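Local structure of odorant binding protein (AGAP010409-PA) (Anopheles gambiae, 3L47) at residues Val37-Val42 and Arg99-Phe104. The protein probably binds small hydrophobic odorant-like ligands, as a secreted member of the insect PBP/GOBP family of odorant-binding proteins. Sequence-based numbering, arbitrary orientation.
With AU (gold ion), chain B.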
ATOM      1  N   VAL A  37      -3.291   7.456 -10.997  1.00 18.92           N
ATOM      2  CA  VAL A  37      -3.893   8.179  -9.875  1.00 18.39           C
ATOM      3  C   VAL A  37      -3.911   7.281  -8.650  1.00 18.96           C
ATOM      4  O   VAL A  37      -3.442   7.668  -7.582  1.00 19.42           O
ATOM      5  CB  VAL A  37      -5.360   8.630 -10.162  1.00 21.01           C
ATOM      6  CG1 VAL A  37      -6.082   9.019  -8.866  1.00 18.12           C
ATOM      7  CG2 VAL A  37      -5.411   9.773 -11.193  1.00 19.17           C
ATOM      8  N   THR A  38      -4.451   6.073  -8.809  1.00 18.72           N
ATOM      9  CA  THR A  38      -4.559   5.142  -7.688  1.00 19.72           C
ATOM     10  C   THR A  38      -3.191   4.820  -7.123  1.00 18.27           C
ATOM     11  O   THR A  38      -3.039   4.738  -5.909  1.00 17.40           O
ATOM     12  CB  THR A  38      -5.328   3.839  -8.050  1.00 19.81           C
ATOM     13  OG1 THR A  38      -6.715   4.146  -8.232  1.00 20.72           O
ATOM     14  CG2 THR A  38      -5.197   2.795  -6.954  1.00 18.33           C
ATOM     15  N   HIS A  39      -2.209   4.657  -8.007  1.00 17.94           N
ATOM     16  CA  HIS A  39      -0.839   4.394  -7.592  1.00 18.89           C
ATOM     17  C   HIS A  39      -0.392   5.416  -6.547  1.00 18.21           C
ATOM     18  O   HIS A  39       0.143   5.054  -5.494  1.00 17.83           O
ATOM     19  CB  HIS A  39       0.133   4.390  -8.783  1.00 18.06           C
ATOM     20  CG  HIS A  39      -0.119   3.291  -9.778  1.00 19.99           C
ATOM     21  ND1 HIS A  39       0.544   3.211 -10.988  1.00 19.57           N
ATOM     22  CD2 HIS A  39      -0.980   2.246  -9.762  1.00 21.72           C
ATOM     23  CE1 HIS A  39       0.118   2.159 -11.662  1.00 19.87           C
ATOM     24  NE2 HIS A  39      -0.811   1.554 -10.940  1.00 21.05           N
ATOM     25  N   CYS A  40      -0.639   6.688  -6.827  1.00 18.03           N
ATOM     26  CA  CYS A  40      -0.207   7.761  -5.938  1.00 18.40           C
ATOM     27  C   CYS A  40      -1.073   7.842  -4.678  1.00 17.45           C
ATOM     28  O   CYS A  40      -0.583   8.124  -3.591  1.00 16.56           O
ATOM     29  CB  CYS A  40      -0.176   9.099  -6.683  1.00 17.28           C
ATOM     30  SG  CYS A  40       1.172   9.265  -7.919  1.00 18.51           S
ATOM     31  N   PHE A  41      -2.365   7.601  -4.840  1.00 18.49           N
ATOM     32  CA  PHE A  41      -3.280   7.522  -3.714  1.00 17.98           C
ATOM     33  C   PHE A  41      -2.864   6.452  -2.706  1.00 17.71           C
ATOM     34  O   PHE A  41      -2.876   6.686  -1.500  1.00 17.07           O
ATOM     35  CB  PHE A  41      -4.684   7.202  -4.197  1.00 18.70           C
ATOM     36  CG  PHE A  41      -5.683   7.134  -3.087  1.00 20.44           C
ATOM     37  CD1 PHE A  41      -6.115   8.297  -2.461  1.00 19.11           C
ATOM     38  CD2 PHE A  41      -6.173   5.910  -2.645  1.00 20.80           C
ATOM     39  CE1 PHE A  41      -7.026   8.244  -1.419  1.00 20.74           C
ATOM     40  CE2 PHE A  41      -7.087   5.847  -1.596  1.00 23.01           C
ATOM     41  CZ  PHE A  41      -7.513   7.025  -0.981  1.00 22.27           C
ATOM     42  N   VAL A  42      -2.507   5.276  -3.216  1.00 17.32           N
ATOM     43  CA  VAL A  42      -2.040   4.177  -2.385  1.00 16.90           C
ATOM     44  C   VAL A  42      -0.733   4.526  -1.688  1.00 16.30           C
ATOM     45  O   VAL A  42      -0.603   4.294  -0.493  1.00 17.87           O
ATOM     46  CB  VAL A  42      -1.931   2.841  -3.188  1.00 18.95           C
ATOM     47  CG1 VAL A  42      -1.193   1.756  -2.380  1.00 17.89           C
ATOM     48  CG2 VAL A  42      -3.325   2.354  -3.573  1.00 19.10           C
ATOM     49  N   ARG A  99       6.226   2.536  -7.662  1.00 17.60           N
ATOM     50  CA  ARG A  99       6.967   1.675  -6.746  1.00 17.82           C
ATOM     51  C   ARG A  99       6.119   1.261  -5.542  1.00 17.20           C
ATOM     52  O   ARG A  99       6.106   0.102  -5.151  1.00 17.18           O
ATOM     53  CB  ARG A  99       8.229   2.368  -6.260  1.00 18.87           C
ATOM     54  CG  ARG A  99       9.151   1.461  -5.475  1.00 19.22           C
ATOM     55  CD  ARG A  99      10.219   2.291  -4.775  1.00 21.82           C
ATOM     56  NE  ARG A  99      11.093   2.971  -5.735  1.00 24.08           N
ATOM     57  CZ  ARG A  99      11.936   3.946  -5.406  1.00 25.04           C
ATOM     58  NH1 ARG A  99      12.008   4.356  -4.145  1.00 24.78           N
ATOM     59  NH2 ARG A  99      12.705   4.511  -6.332  1.00 22.19           N
ATOM     60  N   ALA A 100       5.426   2.229  -4.956  1.00 16.84           N
ATOM     61  CA  ALA A 100       4.562   1.994  -3.820  1.00 16.53           C
ATOM     62  C   ALA A 100       3.398   1.091  -4.189  1.00 16.52           C
ATOM     63  O   ALA A 100       2.996   0.244  -3.391  1.00 18.05           O
ATOM     64  CB  ALA A 100       4.047   3.331  -3.246  1.00 15.09           C
ATOM     65  N   TYR A 101       2.843   1.270  -5.386  1.00 17.00           N
ATOM     66  CA  TYR A 101       1.686   0.475  -5.802  1.00 17.51           C
ATOM     67  C   TYR A 101       2.100  -0.967  -6.016  1.00 17.71           C
ATOM     68  O   TYR A 101       1.360  -1.905  -5.695  1.00 17.35           O
ATOM     69  CB  TYR A 101       1.053   1.017  -7.081  1.00 16.86           C
ATOM     70  CG  TYR A 101      -0.180   0.234  -7.473  1.00 18.51           C
ATOM     71  CD1 TYR A 101      -0.086  -0.835  -8.343  1.00 19.00           C
ATOM     72  CD2 TYR A 101      -1.439   0.540  -6.941  1.00 19.24           C
ATOM     73  CE1 TYR A 101      -1.191  -1.566  -8.700  1.00 20.56           C
ATOM     74  CE2 TYR A 101      -2.554  -0.190  -7.291  1.00 19.90           C
ATOM     75  CZ  TYR A 101      -2.419  -1.243  -8.180  1.00 21.77           C
ATOM     76  OH  TYR A 101      -3.496  -1.997  -8.570  1.00 23.56           O
ATOM     77  N   SER A 102       3.300  -1.118  -6.561  1.00 16.13           N
ATOM     78  CA  SER A 102       3.877  -2.415  -6.835  1.00 18.21           C
ATOM     79  C   SER A 102       4.234  -3.166  -5.539  1.00 18.33           C
ATOM     80  O   SER A 102       4.076  -4.384  -5.461  1.00 18.59           O
ATOM     81  CB  SER A 102       5.090  -2.272  -7.774  1.00 17.59           C
ATOM     82  OG  SER A 102       5.790  -3.504  -7.895  1.00 20.29           O
ATOM     83  N   ALA A 103       4.691  -2.436  -4.529  1.00 16.41           N
ATOM     84  CA  ALA A 103       5.049  -3.040  -3.253  1.00 17.66           C
ATOM     85  C   ALA A 103       3.811  -3.604  -2.574  1.00 19.62           C
ATOM     86  O   ALA A 103       3.830  -4.707  -1.998  1.00 19.93           O
ATOM     87  CB  ALA A 103       5.726  -2.011  -2.336  1.00 14.96           C
ATOM     88  N   PHE A 104       2.735  -2.828  -2.636  1.00 18.64           N
ATOM     89  CA  PHE A 104       1.520  -3.149  -1.911  1.00 20.01           C
ATOM     90  C   PHE A 104       0.723  -4.284  -2.546  1.00 21.82           C
ATOM     91  O   PHE A 104      -0.166  -4.860  -1.906  1.00 22.23           O
ATOM     92  CB  PHE A 104       0.658  -1.896  -1.722  1.00 20.21           C
ATOM     93  CG  PHE A 104       0.890  -1.186  -0.393  1.00 21.69           C
ATOM     94  CD1 PHE A 104       0.399  -1.729   0.799  1.00 21.00           C
ATOM     95  CD2 PHE A 104       1.571   0.017  -0.335  1.00 18.81           C
ATOM     96  CE1 PHE A 104       0.592  -1.091   2.011  1.00 18.07           C
ATOM     97  CE2 PHE A 104       1.758   0.656   0.876  1.00 21.11           C
ATOM     98  CZ  PHE A 104       1.269   0.091   2.053  1.00 20.11           C
TER
HETATM   99 AU    AU B   1       1.780   4.925 -11.587  1.00 24.80          AU
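His39 and Tyr101 meet ring against ring where helix 36-48 crosses helix 96-104. CD2 of His39 sits over one face of the Tyr101 ring, offset toward its rim, though this approach is modelled too close for its exact depth to be relied on. The two planes are tilted by 37°, so the pair is neither a parallel stack nor a T-shaped one. The ring centroids are 4.2 Å apart. CB of Tyr101 already points toward helix 36-48, and CG anti to the backbone N (chi1 -177°) carries the ring on to His39. The two nitrogens of His39 have different partners. ND1 binds a gold ion at 2.2 Å, and NE2 is hydrogen-bonded to Asp34. Together these bonds should fix the rotation of the imidazole. The phenol OH is tied to the backbone O of Phe32, so both rings are also held by the chain just before helix 36-48. Thr38 adds its methyl obliquely to the Tyr101 ring, CG2 lying 4.0 Å from CE2. Its hydroxyl bonds instead to Tyr27 and Asp35.

The mainly helical fold of the PBP/GOBP family is pinned by disulfides, and one of them, Cys40 to Cys97, covalently links these same two helices. The short helical segments cross at 75°, with axes 8.1 Å apart at closest approach. No hydrogen bond spans the two segments.

Val42, one turn on from Thr38, points toward helix 96-104 and uses both methyls. CG2 comes to the edge of the Tyr101 ring, near its plane, at 4.3 Å from CD2. CG1, anti to the backbone N, approaches Phe104 obliquely, 3.9 Å from CD2. The Val42 and Phe104 side chains run past each other in opposite directions. Phe32 also touches Val42.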